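Local coordinates for Glyoxalase/bleomycin resistance protein/dioxygenase (Sphaerobacter thermophilus, PDB 4HC5), which is a vicinal oxygen chelate (VOC) superfamily protein of unestablished reaction that may act as a dioxygenase, at residues 24-28 with 50-54; 90-94 with 105-109; 84-90 with 128-133; 18-22 with 71-77. Residue numbers count along the deposited sequence, not the author numbering.

Contact 1: 24-28 with 50-54; sequences QEKAL and RFVTV
The first turn of a helix, 24-28, lies over a beta strand, 50-54, the two running nearly parallel: the segment axes differ by 12° and lie 10.0 Å apart. The helix is regular (L28 N to Q24 O, 2.9 Å); the strand is extended, with R50, V52 and V54 pointing at the helix. Q24 sits opposite V52 (CA to CA 7.6 Å) and L28 opposite V54 (7.7 Å). Build Q24 with chi1 m, chi2 t and chi3 near -66°, which brings its amide to the strand: NE2 donates to R50 O at 2.9 Å and also to L65 O. Q24 OE1 accepts from a water at 3.1 Å, and that water accepts from R50 N at 2.9 Å. R50 is t at chi1 to chi3, and its guanidinium meets E25 (m, m) at the edge, NH2 to OE2 2.6 Å and NH1 to OE2 2.9 Å, a salt bridge; R50 NE goes to D42. Further along both segments, L28 CD2 packs on V52 CG1 and V54 CG1, both 3.6 Å. This is helix-on-sheet packing within one βαβββ module of the VOC fold: helix 24-34 covers the sheet in which strand 49-55 runs antiparallel between strands 62-66 and 38-46.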
loop_
_atom_site.group_PDB
_atom_site.type_symbol
_atom_site.label_atom_id
_atom_site.label_comp_id
_atom_site.label_asym_id
_atom_site.label_seq_id
_atom_site.Cartn_x
_atom_site.Cartn_y
_atom_site.Cartn_z
ATOM N N GLN A 24 -12.542 12.076 -6.569
ATOM C CA GLN A 24 -12.542 10.659 -6.954
ATOM C C GLN A 24 -12.758 10.423 -8.453
ATOM O O GLN A 24 -12.114 9.512 -9.037
ATOM C CB GLN A 24 -13.429 9.787 -6.084
ATOM C CG GLN A 24 -13.081 9.753 -4.621
ATOM C CD GLN A 24 -14.007 8.867 -3.840
ATOM O OE1 GLN A 24 -15.238 9.217 -3.733
ATOM N NE2 GLN A 24 -13.563 7.791 -3.344
ATOM N N GLU A 25 -13.710 11.106 -9.082
ATOM C CA GLU A 25 -13.957 10.960 -10.513
ATOM C C GLU A 25 -12.770 11.336 -11.358
ATOM O O GLU A 25 -12.449 10.651 -12.317
ATOM C CB GLU A 25 -15.163 11.836 -10.875
ATOM C CG GLU A 25 -16.482 11.157 -10.704
ATOM C CD GLU A 25 -16.600 9.767 -11.371
ATOM O OE1 GLU A 25 -16.188 9.576 -12.523
ATOM O OE2 GLU A 25 -17.078 8.902 -10.711
ATOM N N LYS A 26 -12.146 12.464 -11.020
ATOM C CA LYS A 26 -10.972 12.904 -11.782
ATOM C C LYS A 26 -9.816 11.944 -11.558
ATOM O O LYS A 26 -9.060 11.641 -12.491
ATOM C CB LYS A 26 -10.548 14.303 -11.400
ATOM C CG LYS A 26 -11.519 15.333 -11.945
ATOM C CD LYS A 26 -11.187 16.695 -11.474
ATOM C CE LYS A 26 -12.291 17.676 -11.872
ATOM N NZ LYS A 26 -11.905 18.374 -13.115
ATOM N N ALA A 27 -9.693 11.442 -10.330
ATOM C CA ALA A 27 -8.627 10.468 -10.038
ATOM C C ALA A 27 -8.822 9.181 -10.815
ATOM O O ALA A 27 -7.895 8.645 -11.424
ATOM C CB ALA A 27 -8.485 10.231 -8.544
ATOM N N LEU A 28 -10.076 8.733 -10.912
ATOM C CA LEU A 28 -10.377 7.551 -11.733
ATOM C C LEU A 28 -9.932 7.793 -13.172
ATOM O O LEU A 28 -9.340 6.882 -13.810
ATOM C CB LEU A 28 -11.848 7.191 -11.702
ATOM C CG LEU A 28 -12.331 6.340 -10.537
ATOM C CD1 LEU A 28 -13.873 6.289 -10.554
ATOM C CD2 LEU A 28 -11.743 4.907 -10.742
ATOM N N ARG A 50 -17.722 6.617 -0.612
ATOM C CA ARG A 50 -17.768 5.983 -1.915
ATOM C C ARG A 50 -16.405 5.317 -2.018
ATOM O O ARG A 50 -15.388 5.943 -2.165
ATOM C CB ARG A 50 -17.974 7.020 -3.045
ATOM C CG ARG A 50 -18.026 6.385 -4.417
ATOM C CD ARG A 50 -17.992 7.470 -5.475
ATOM N NE ARG A 50 -17.846 6.926 -6.824
ATOM C CZ ARG A 50 -17.557 7.632 -7.905
ATOM N NH1 ARG A 50 -17.411 8.957 -7.868
ATOM N NH2 ARG A 50 -17.439 6.978 -9.040
ATOM N N PHE A 51 -16.412 4.019 -1.815
ATOM C CA PHE A 51 -15.219 3.213 -1.810
ATOM C C PHE A 51 -14.863 2.875 -3.264
ATOM O O PHE A 51 -15.594 2.191 -3.947
ATOM C CB PHE A 51 -15.317 1.947 -0.951
ATOM C CG PHE A 51 -14.047 1.211 -0.841
ATOM C CD1 PHE A 51 -12.964 1.740 -0.139
ATOM C CD2 PHE A 51 -13.906 -0.033 -1.421
ATOM C CE1 PHE A 51 -11.776 1.060 -0.016
ATOM C CE2 PHE A 51 -12.730 -0.737 -1.330
ATOM C CZ PHE A 51 -11.632 -0.206 -0.584
ATOM N N VAL A 52 -13.686 3.430 -3.703
ATOM C CA VAL A 52 -13.252 3.339 -5.103
ATOM C C VAL A 52 -11.850 2.780 -5.087
ATOM O O VAL A 52 -10.949 3.268 -4.383
ATOM C CB VAL A 52 -13.273 4.716 -5.830
ATOM C CG1 VAL A 52 -12.667 4.605 -7.240
ATOM C CG2 VAL A 52 -14.681 5.349 -5.834
ATOM N N THR A 53 -11.646 1.734 -5.905
ATOM C CA THR A 53 -10.312 1.207 -6.096
ATOM C C THR A 53 -9.993 0.945 -7.585
ATOM O O THR A 53 -10.872 0.753 -8.421
ATOM C CB THR A 53 -10.014 -0.122 -5.344
ATOM O OG1 THR A 53 -10.722 -1.180 -5.980
ATOM C CG2 THR A 53 -10.380 -0.101 -3.848
ATOM N N VAL A 54 -8.681 0.934 -7.860
ATOM C CA VAL A 54 -8.142 0.670 -9.170
ATOM C C VAL A 54 -6.974 -0.347 -9.028
ATOM O O VAL A 54 -6.362 -0.489 -7.991
ATOM C CB VAL A 54 -7.615 1.963 -9.874
ATOM C CG1 VAL A 54 -8.782 2.852 -10.297
ATOM C CG2 VAL A 54 -6.625 2.728 -8.984
HETATM O O HOH W 1 -16.017 8.949 -0.767
#

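Contact 2: 90-94 with 105-109; sequences IDEAY and TKPPE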
loop_
_atom_site.group_PDB
_atom_site.type_symbol
_atom_site.label_atom_id
_atom_site.label_comp_id
_atom_site.label_asym_id
_atom_site.label_seq_id
_atom_site.Cartn_x
_atom_site.Cartn_y
_atom_site.Cartn_z
ATOM N N ILE A 90 10.518 0.419 -18.739
ATOM C CA ILE A 90 10.507 1.762 -18.196
ATOM C C ILE A 90 10.755 2.844 -19.252
ATOM O O ILE A 90 10.268 3.908 -19.118
ATOM C CB ILE A 90 11.400 1.920 -16.945
ATOM C CG1 ILE A 90 10.934 3.130 -16.152
ATOM C CG2 ILE A 90 12.861 2.011 -17.329
ATOM C CD1 ILE A 90 11.529 3.268 -14.789
ATOM N N ASP A 91 11.464 2.511 -20.313
ATOM C CA ASP A 91 11.672 3.469 -21.387
ATOM C C ASP A 91 10.328 3.732 -22.083
ATOM O O ASP A 91 9.986 4.826 -22.362
ATOM C CB ASP A 91 12.672 2.941 -22.377
ATOM C CG ASP A 91 14.057 3.001 -21.870
ATOM O OD1 ASP A 91 14.349 3.784 -20.991
ATOM O OD2 ASP A 91 14.844 2.244 -22.401
ATOM N N GLU A 92 9.571 2.692 -22.336
ATOM C CA GLU A 92 8.256 2.848 -22.953
ATOM C C GLU A 92 7.293 3.567 -22.033
ATOM O O GLU A 92 6.522 4.421 -22.465
ATOM C CB GLU A 92 7.693 1.502 -23.369
ATOM C CG GLU A 92 6.421 1.639 -24.162
ATOM C CD GLU A 92 6.661 2.323 -25.532
ATOM O OE1 GLU A 92 5.715 2.939 -26.028
ATOM O OE2 GLU A 92 7.793 2.273 -26.118
ATOM N N ALA A 93 7.315 3.196 -20.745
ATOM C CA ALA A 93 6.415 3.843 -19.765
ATOM C C ALA A 93 6.715 5.354 -19.712
ATOM O O ALA A 93 5.813 6.208 -19.743
ATOM C CB ALA A 93 6.482 3.218 -18.372
ATOM N N TYR A 94 7.979 5.661 -19.602
ATOM C CA TYR A 94 8.375 7.063 -19.554
ATOM C C TYR A 94 7.936 7.834 -20.821
ATOM O O TYR A 94 7.385 8.938 -20.730
ATOM C CB TYR A 94 9.877 7.213 -19.344
ATOM C CG TYR A 94 10.425 8.605 -19.435
ATOM C CD1 TYR A 94 10.294 9.508 -18.413
ATOM C CD2 TYR A 94 11.044 9.037 -20.572
ATOM C CE1 TYR A 94 10.764 10.806 -18.510
ATOM C CE2 TYR A 94 11.505 10.346 -20.700
ATOM C CZ TYR A 94 11.366 11.231 -19.673
ATOM O OH TYR A 94 11.877 12.536 -19.788
ATOM N N THR A 105 10.057 13.386 -12.574
ATOM C CA THR A 105 11.142 14.187 -12.032
ATOM C C THR A 105 12.373 14.283 -12.989
ATOM O O THR A 105 13.113 15.259 -12.959
ATOM C CB THR A 105 11.570 13.720 -10.648
ATOM O OG1 THR A 105 12.010 12.392 -10.726
ATOM C CG2 THR A 105 10.421 13.840 -9.647
ATOM N N LYS A 106 12.561 13.217 -13.752
ATOM C CA LYS A 106 13.718 13.079 -14.681
ATOM C C LYS A 106 13.574 11.767 -15.447
ATOM O O LYS A 106 12.713 10.920 -15.058
ATOM C CB LYS A 106 15.073 13.178 -13.978
ATOM C CG LYS A 106 15.245 12.111 -12.889
ATOM C CD LYS A 106 16.575 12.231 -12.138
ATOM C CE LYS A 106 16.658 11.181 -11.058
ATOM N NZ LYS A 106 17.924 11.461 -10.356
ATOM N N PRO A 107 14.395 11.537 -16.475
ATOM C CA PRO A 107 14.254 10.250 -17.153
ATOM C C PRO A 107 14.712 9.088 -16.267
ATOM O O PRO A 107 15.415 9.295 -15.301
ATOM C CB PRO A 107 15.167 10.419 -18.380
ATOM C CG PRO A 107 15.218 11.927 -18.572
ATOM C CD PRO A 107 15.316 12.434 -17.201
ATOM N N PRO A 108 14.339 7.885 -16.651
ATOM C CA PRO A 108 14.877 6.684 -15.970
ATOM C C PRO A 108 16.400 6.744 -15.880
ATOM O O PRO A 108 17.099 7.130 -16.819
ATOM C CB PRO A 108 14.411 5.549 -16.849
ATOM C CG PRO A 108 13.125 6.081 -17.502
ATOM C CD PRO A 108 13.488 7.510 -17.782
ATOM N N GLU A 109 16.847 6.324 -14.701
ATOM C CA GLU A 109 18.216 6.294 -14.331
ATOM C C GLU A 109 18.584 5.048 -13.552
ATOM O O GLU A 109 17.738 4.444 -12.859
ATOM C CB GLU A 109 18.449 7.488 -13.432
ATOM C CG GLU A 109 19.849 7.887 -13.158
ATOM C CD GLU A 109 19.892 9.216 -12.394
ATOM O OE1 GLU A 109 19.334 10.185 -12.945
ATOM O OE2 GLU A 109 20.353 9.224 -11.259
#
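No hydrogen bond crosses between 90-94 and 105-109; the first turn of helix 90-99 meets a pair of prolines mainly through apolar and CH-pi contacts. The CH-pi interactions are the most distinctive. Y94, chi1 t, lays one ring face over the proline pair, with P108 CD 4.0 Å and P107 CA 4.1 Å from the ring centroid, each about 25° off the ring normal. The two consecutive prolines thus present a carbon surface to the face of the ring.

Apolar packing extends the patch. Y94 CG is 3.6 Å from P108 CD, and Y94 CZ is 4.1 Å from P107 CG. One turn back along the helix, I90 CG2 touches P108 CB at 3.9 Å, so P108 meets both I90 and Y94, residues four apart on the same helix face; it has the largest covered area of the contact.

The charged groups look to other partners. D91 OD1 comes only to 4.4 Å from P108 CG and forms its salt bridge with R116. K106 NZ makes a salt bridge within its own segment to E109 OE1, 3.2 Å, with weak hydrogen-bond geometry.

This is helix-on-sheet packing in the second βαβββ module of the VOC fold, near the surface: helix 90-99 packs on the irregular part of strand 103-110, an edge strand of the sheet within this chain. F104 meets the Y94 ring edge-to-face, R116 of the adjacent strand 116-121 packs on I90 and P108, and L130 of strand 126-132 also lies against I90.

Contact 3: 84-90 with 128-133; sequences SLITRDI and FFLVEE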
loop_
_atom_site.group_PDB
_atom_site.type_symbol
_atom_site.label_atom_id
_atom_site.label_comp_id
_atom_site.label_asym_id
_atom_site.label_seq_id
_atom_site.Cartn_x
_atom_site.Cartn_y
_atom_site.Cartn_z
ATOM N N SER A 84 5.577 2.017 -4.352
ATOM C CA SER A 84 6.471 1.791 -5.484
ATOM C C SER A 84 5.729 0.894 -6.478
ATOM O O SER A 84 5.003 -0.046 -6.098
ATOM C CB SER A 84 7.769 1.141 -5.085
ATOM O OG SER A 84 8.495 1.937 -4.152
ATOM N N LEU A 85 5.887 1.189 -7.740
ATOM C CA LEU A 85 5.205 0.555 -8.862
ATOM C C LEU A 85 6.261 -0.086 -9.781
ATOM O O LEU A 85 7.283 0.524 -10.049
ATOM C CB LEU A 85 4.400 1.578 -9.654
ATOM C CG LEU A 85 3.306 2.335 -8.875
ATOM C CD1 LEU A 85 2.702 3.455 -9.769
ATOM C CD2 LEU A 85 2.231 1.395 -8.327
ATOM N N ILE A 86 5.921 -1.276 -10.297
ATOM C CA ILE A 86 6.787 -1.977 -11.247
ATOM C C ILE A 86 6.227 -1.871 -12.669
ATOM O O ILE A 86 5.007 -1.983 -12.895
ATOM C CB ILE A 86 6.929 -3.483 -10.888
ATOM C CG1 ILE A 86 7.629 -3.609 -9.525
ATOM C CG2 ILE A 86 7.659 -4.255 -11.963
ATOM C CD1 ILE A 86 8.983 -3.023 -9.363
ATOM N N THR A 87 7.144 -1.638 -13.613
ATOM C CA THR A 87 6.844 -1.731 -15.030
ATOM C C THR A 87 7.878 -2.689 -15.637
ATOM O O THR A 87 8.999 -2.773 -15.174
ATOM C CB THR A 87 6.909 -0.346 -15.737
ATOM O OG1 THR A 87 6.543 -0.506 -17.103
ATOM C CG2 THR A 87 8.308 0.278 -15.644
ATOM N N ARG A 88 7.468 -3.379 -16.673
ATOM C CA ARG A 88 8.400 -4.239 -17.414
ATOM C C ARG A 88 9.246 -3.544 -18.480
ATOM O O ARG A 88 10.232 -4.093 -18.971
ATOM C CB ARG A 88 7.670 -5.461 -17.975
ATOM C CG ARG A 88 7.045 -6.259 -16.821
ATOM C CD ARG A 88 6.863 -7.761 -17.071
ATOM N NE ARG A 88 6.234 -8.336 -15.857
ATOM C CZ ARG A 88 4.923 -8.403 -15.602
ATOM N NH1 ARG A 88 4.485 -8.931 -14.445
ATOM N NH2 ARG A 88 4.038 -7.954 -16.490
ATOM N N ASP A 89 8.866 -2.329 -18.874
ATOM C CA ASP A 89 9.611 -1.512 -19.871
ATOM C C ASP A 89 9.523 -0.030 -19.471
ATOM O O ASP A 89 8.591 0.631 -19.772
ATOM C CB ASP A 89 9.118 -1.774 -21.276
ATOM C CG ASP A 89 9.945 -1.079 -22.323
ATOM O OD1 ASP A 89 10.682 -0.184 -21.999
ATOM O OD2 ASP A 89 9.803 -1.462 -23.474
ATOM N N ILE A 90 10.518 0.419 -18.739
ATOM C CA ILE A 90 10.507 1.762 -18.196
ATOM C C ILE A 90 10.755 2.844 -19.252
ATOM O O ILE A 90 10.268 3.908 -19.118
ATOM C CB ILE A 90 11.400 1.920 -16.945
ATOM C CG1 ILE A 90 10.934 3.130 -16.152
ATOM C CG2 ILE A 90 12.861 2.011 -17.329
ATOM C CD1 ILE A 90 11.529 3.268 -14.789
ATOM N N PHE A 128 4.973 8.671 -6.827
ATOM C CA PHE A 128 5.269 7.199 -6.869
ATOM C C PHE A 128 6.691 7.024 -7.354
ATOM O O PHE A 128 7.170 7.726 -8.264
ATOM C CB PHE A 128 4.312 6.499 -7.839
ATOM C CG PHE A 128 2.877 6.624 -7.475
ATOM C CD1 PHE A 128 2.283 5.788 -6.604
ATOM C CD2 PHE A 128 2.108 7.662 -7.952
ATOM C CE1 PHE A 128 0.965 5.915 -6.250
ATOM C CE2 PHE A 128 0.792 7.836 -7.571
ATOM C CZ PHE A 128 0.190 6.903 -6.736
ATOM N N PHE A 129 7.320 5.938 -6.891
ATOM C CA PHE A 129 8.614 5.456 -7.390
ATOM C C PHE A 129 8.309 4.361 -8.409
ATOM O O PHE A 129 7.546 3.441 -8.099
ATOM C CB PHE A 129 9.410 4.933 -6.218
ATOM C CG PHE A 129 10.851 4.560 -6.516
ATOM C CD1 PHE A 129 11.675 5.438 -7.223
ATOM C CD2 PHE A 129 11.432 3.417 -5.978
ATOM C CE1 PHE A 129 13.005 5.111 -7.410
ATOM C CE2 PHE A 129 12.759 3.114 -6.161
ATOM C CZ PHE A 129 13.548 4.004 -6.884
ATOM N N LEU A 130 8.806 4.507 -9.650
ATOM C CA LEU A 130 8.568 3.656 -10.750
ATOM C C LEU A 130 9.873 2.927 -11.047
ATOM O O LEU A 130 10.874 3.549 -11.361
ATOM C CB LEU A 130 8.086 4.427 -11.980
ATOM C CG LEU A 130 7.785 3.618 -13.213
ATOM C CD1 LEU A 130 6.649 2.622 -12.974
ATOM C CD2 LEU A 130 7.459 4.539 -14.432
ATOM N N VAL A 131 9.820 1.588 -10.988
ATOM C CA VAL A 131 10.994 0.740 -11.119
ATOM C C VAL A 131 10.792 -0.310 -12.193
ATOM O O VAL A 131 9.728 -0.889 -12.306
ATOM C CB VAL A 131 11.329 0.039 -9.747
ATOM C CG1 VAL A 131 12.657 -0.720 -9.905
ATOM C CG2 VAL A 131 11.384 1.038 -8.627
ATOM N N GLU A 132 11.834 -0.515 -13.021
ATOM C CA GLU A 132 11.783 -1.515 -14.050
ATOM C C GLU A 132 12.120 -2.862 -13.401
ATOM O O GLU A 132 13.140 -3.002 -12.748
ATOM C CB GLU A 132 12.802 -1.202 -15.136
ATOM C CG GLU A 132 12.649 -2.103 -16.341
ATOM C CD GLU A 132 13.476 -1.583 -17.539
ATOM O OE1 GLU A 132 14.761 -1.490 -17.477
ATOM O OE2 GLU A 132 12.803 -1.226 -18.502
ATOM N N GLU A 133 11.310 -3.826 -13.732
ATOM C CA GLU A 133 11.418 -5.193 -13.192
ATOM C C GLU A 133 12.720 -5.826 -13.527
ATOM O O GLU A 133 13.055 -5.929 -14.732
ATOM C CB GLU A 133 10.242 -6.049 -13.664
ATOM C CG GLU A 133 10.144 -7.377 -12.929
ATOM C CD GLU A 133 8.879 -8.178 -13.304
ATOM O OE1 GLU A 133 8.120 -8.521 -12.374
ATOM O OE2 GLU A 133 8.683 -8.496 -14.526
ATOM O OXT GLU A 133 13.430 -6.295 -12.568
HETATM O O HOH W 2 11.656 -5.877 -17.197
HETATM O O HOH W 3 13.199 0.184 -20.711
#
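From S84 onward the strand pairs in parallel with 128-132, S84 beside F129 and T87 beside E132. S84 CA makes a CA-H...O contact with F129 O (3.3 Å), and its OG lies at the edge of the F129 ring. L85 bonds through both backbone polar atoms: its N donates to F129 O (2.8 Å) and its O accepts from V131 N (2.9 Å), while CD1 reaches F128 CG at 3.9 Å. I86 packs CD1 on V131 CB, 3.9 Å; along 84-86 the second subunit continues the sheet antiparallel. T87 repeats the pattern of L85, N to V131 O 3.0 Å and O to E133 N 2.9 Å; its OG1 bonds M10 of the second subunit. R88 NE forms a salt bridge with E133 OE2, 2.8 Å. D89 is the N-cap of helix 90-99, its OD1 bonding E92 N, and a water joins D89 OD1 to E132 OE2. I90 N donates to E132 OE2 at 2.8 Å. Parallel pairing of the first and last strands is the signature of the βαβββ module of the VOC fold.

Contact 4: 18-22 with 71-77; sequences TIIVS and YEDGRKP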
loop_
_atom_site.group_PDB
_atom_site.type_symbol
_atom_site.label_atom_id
_atom_site.label_comp_id
_atom_site.label_asym_id
_atom_site.label_seq_id
_atom_site.Cartn_x
_atom_site.Cartn_y
_atom_site.Cartn_z
ATOM N N THR A 18 -3.966 2.752 0.189
ATOM C CA THR A 18 -4.764 3.926 -0.086
ATOM C C THR A 18 -3.899 5.159 -0.394
ATOM O O THR A 18 -2.870 5.383 0.268
ATOM C CB THR A 18 -5.704 4.245 1.118
ATOM O OG1 THR A 18 -6.473 3.090 1.432
ATOM C CG2 THR A 18 -6.682 5.409 0.867
ATOM N N ILE A 19 -4.386 5.901 -1.389
ATOM C CA ILE A 19 -3.801 7.259 -1.618
ATOM C C ILE A 19 -4.966 8.251 -1.375
ATOM O O ILE A 19 -6.118 7.881 -1.379
ATOM C CB ILE A 19 -3.171 7.416 -2.964
ATOM C CG1 ILE A 19 -4.194 7.231 -4.096
ATOM C CG2 ILE A 19 -1.978 6.449 -3.135
ATOM C CD1 ILE A 19 -3.716 7.652 -5.501
ATOM N N ILE A 20 -4.608 9.472 -1.133
ATOM C CA ILE A 20 -5.564 10.571 -0.909
ATOM C C ILE A 20 -5.570 11.471 -2.143
ATOM O O ILE A 20 -4.544 12.007 -2.523
ATOM C CB ILE A 20 -5.198 11.315 0.387
ATOM C CG1 ILE A 20 -4.950 10.386 1.596
ATOM C CG2 ILE A 20 -6.307 12.341 0.744
ATOM C CD1 ILE A 20 -6.112 9.525 2.048
ATOM N N VAL A 21 -6.781 11.664 -2.635
ATOM C CA VAL A 21 -7.045 12.474 -3.807
ATOM C C VAL A 21 -8.069 13.560 -3.469
ATOM O O VAL A 21 -8.751 13.459 -2.456
ATOM C CB VAL A 21 -7.491 11.643 -5.037
ATOM C CG1 VAL A 21 -6.382 10.595 -5.392
ATOM C CG2 VAL A 21 -8.848 11.025 -4.863
ATOM N N SER A 22 -8.177 14.577 -4.330
ATOM C CA SER A 22 -9.151 15.659 -4.061
ATOM C C SER A 22 -10.522 15.411 -4.696
ATOM O O SER A 22 -11.535 16.000 -4.283
ATOM C CB SER A 22 -8.600 16.968 -4.537
ATOM O OG SER A 22 -8.252 16.968 -5.903
ATOM N N TYR A 71 -11.078 10.578 6.716
ATOM C CA TYR A 71 -10.161 10.489 7.843
ATOM C C TYR A 71 -10.333 11.591 8.881
ATOM O O TYR A 71 -10.823 12.641 8.576
ATOM C CB TYR A 71 -8.713 10.438 7.344
ATOM C CG TYR A 71 -8.444 9.224 6.509
ATOM C CD1 TYR A 71 -8.147 8.029 7.097
ATOM C CD2 TYR A 71 -8.526 9.265 5.144
ATOM C CE1 TYR A 71 -7.922 6.904 6.350
ATOM C CE2 TYR A 71 -8.305 8.139 4.389
ATOM C CZ TYR A 71 -8.014 6.963 5.006
ATOM O OH TYR A 71 -7.776 5.796 4.318
ATOM N N GLU A 72 -9.925 11.294 10.102
ATOM C CA GLU A 72 -10.030 12.214 11.226
ATOM C C GLU A 72 -8.723 12.884 11.557
ATOM O O GLU A 72 -8.685 13.721 12.406
ATOM C CB GLU A 72 -10.488 11.486 12.473
ATOM C CG GLU A 72 -11.828 10.839 12.358
ATOM C CD GLU A 72 -12.896 11.794 11.932
ATOM O OE1 GLU A 72 -12.997 12.882 12.491
ATOM O OE2 GLU A 72 -13.629 11.458 11.019
ATOM N N ASP A 73 -7.641 12.480 10.926
ATOM C CA ASP A 73 -6.344 13.014 11.254
ATOM C C ASP A 73 -5.762 14.075 10.344
ATOM O O ASP A 73 -4.657 14.406 10.491
ATOM C CB ASP A 73 -5.319 11.901 11.476
ATOM C CG ASP A 73 -4.948 11.148 10.205
ATOM O OD1 ASP A 73 -5.548 11.364 9.180
ATOM O OD2 ASP A 73 -4.034 10.349 10.289
ATOM N N GLY A 74 -6.537 14.581 9.409
ATOM C CA GLY A 74 -6.057 15.641 8.546
ATOM C C GLY A 74 -5.169 15.243 7.381
ATOM O O GLY A 74 -4.628 16.065 6.776
ATOM N N ARG A 75 -5.070 13.963 7.077
ATOM C CA ARG A 75 -4.283 13.551 5.945
ATOM C C ARG A 75 -4.874 14.097 4.657
ATOM O O ARG A 75 -6.047 14.065 4.465
ATOM C CB ARG A 75 -4.122 12.032 5.910
ATOM C CG ARG A 75 -5.350 11.201 5.665
ATOM C CD ARG A 75 -5.002 9.711 5.778
ATOM N NE ARG A 75 -4.835 9.335 7.156
ATOM C CZ ARG A 75 -4.484 8.123 7.563
ATOM N NH1 ARG A 75 -4.267 7.167 6.680
ATOM N NH2 ARG A 75 -4.364 7.858 8.842
ATOM N N LYS A 76 -3.996 14.550 3.786
ATOM C CA LYS A 76 -4.381 15.275 2.587
ATOM C C LYS A 76 -3.598 14.758 1.361
ATOM O O LYS A 76 -2.598 14.060 1.534
ATOM C CB LYS A 76 -4.176 16.797 2.778
ATOM C CG LYS A 76 -5.211 17.356 3.786
ATOM C CD LYS A 76 -5.589 18.763 3.820
ATOM C CE LYS A 76 -6.882 18.987 4.652
ATOM N NZ LYS A 76 -8.182 18.624 3.959
ATOM N N PRO A 77 -4.019 15.120 0.148
ATOM C CA PRO A 77 -3.268 14.699 -0.977
ATOM C C PRO A 77 -1.896 15.319 -1.056
ATOM O O PRO A 77 -1.616 16.374 -0.453
ATOM C CB PRO A 77 -4.118 15.196 -2.157
ATOM C CG PRO A 77 -5.486 15.391 -1.615
ATOM C CD PRO A 77 -5.221 15.889 -0.244
#
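This is a surface packing contact, in which the linker between the two halves of the chain folds back over the end of strand 13-20. No hydrogen bond joins 18-22 to 71-77. I20 is the hub: its CD1 touches Y71 CE2 at 3.5 Å and R75 CD at 3.9 Å, and its CG2 rests on P77 CD at 3.8 Å and K76 C at 3.7 Å. Nearby, T18 CG2 meets Y71 OH at 3.6 Å. P77 closes the far end, with CB 3.2 Å from I20 O and CG 3.7 Å from V21 C. The loop holds its own shape through D73 and R75: R75 NE to D73 OD1 3.0 Å and R75 NH2 to D73 OD2 2.9 Å, a two-point salt bridge around the turn at G74, whose positive phi suits glycine.

The second subunit comes up to the same patch, its G82 O accepting from T18 OG1 and its Y80 O from R75 NH2. At the other end, S22 OG bonds D124 and a glycerol, probably from the crystallisation liquor. This chain holds two βαβββ modules, as in many VOC proteins, and 71-77 belongs to the connection between them, laid here against the first strand of the first module.

Contact 1 lies in the first βαβββ module, contact 4 joins that module's first strand to the linker, and contacts 2 and 3 lie in the second, across the chain's centre from the other two. A27 CB of the 24-28 helix meets V21 CG2 of contact 4 at 3.8 Å, with contact centres 13 Å apart. Contacts 2 and 3 share I90, their centres only 9 Å apart, and A93 CB lies 3.9 Å from T87 OG1. Between modules, F128 CZ touches I19 CD1 at 4.2 Å, linking contacts 3 and 4. Contacts 2, 3 and 4 reach the second subunit; contact 1 does not. A glycerol, probably from the crystallisation liquor, lies about 3 Å from the S22 side chain of contact 4 (nearest atoms).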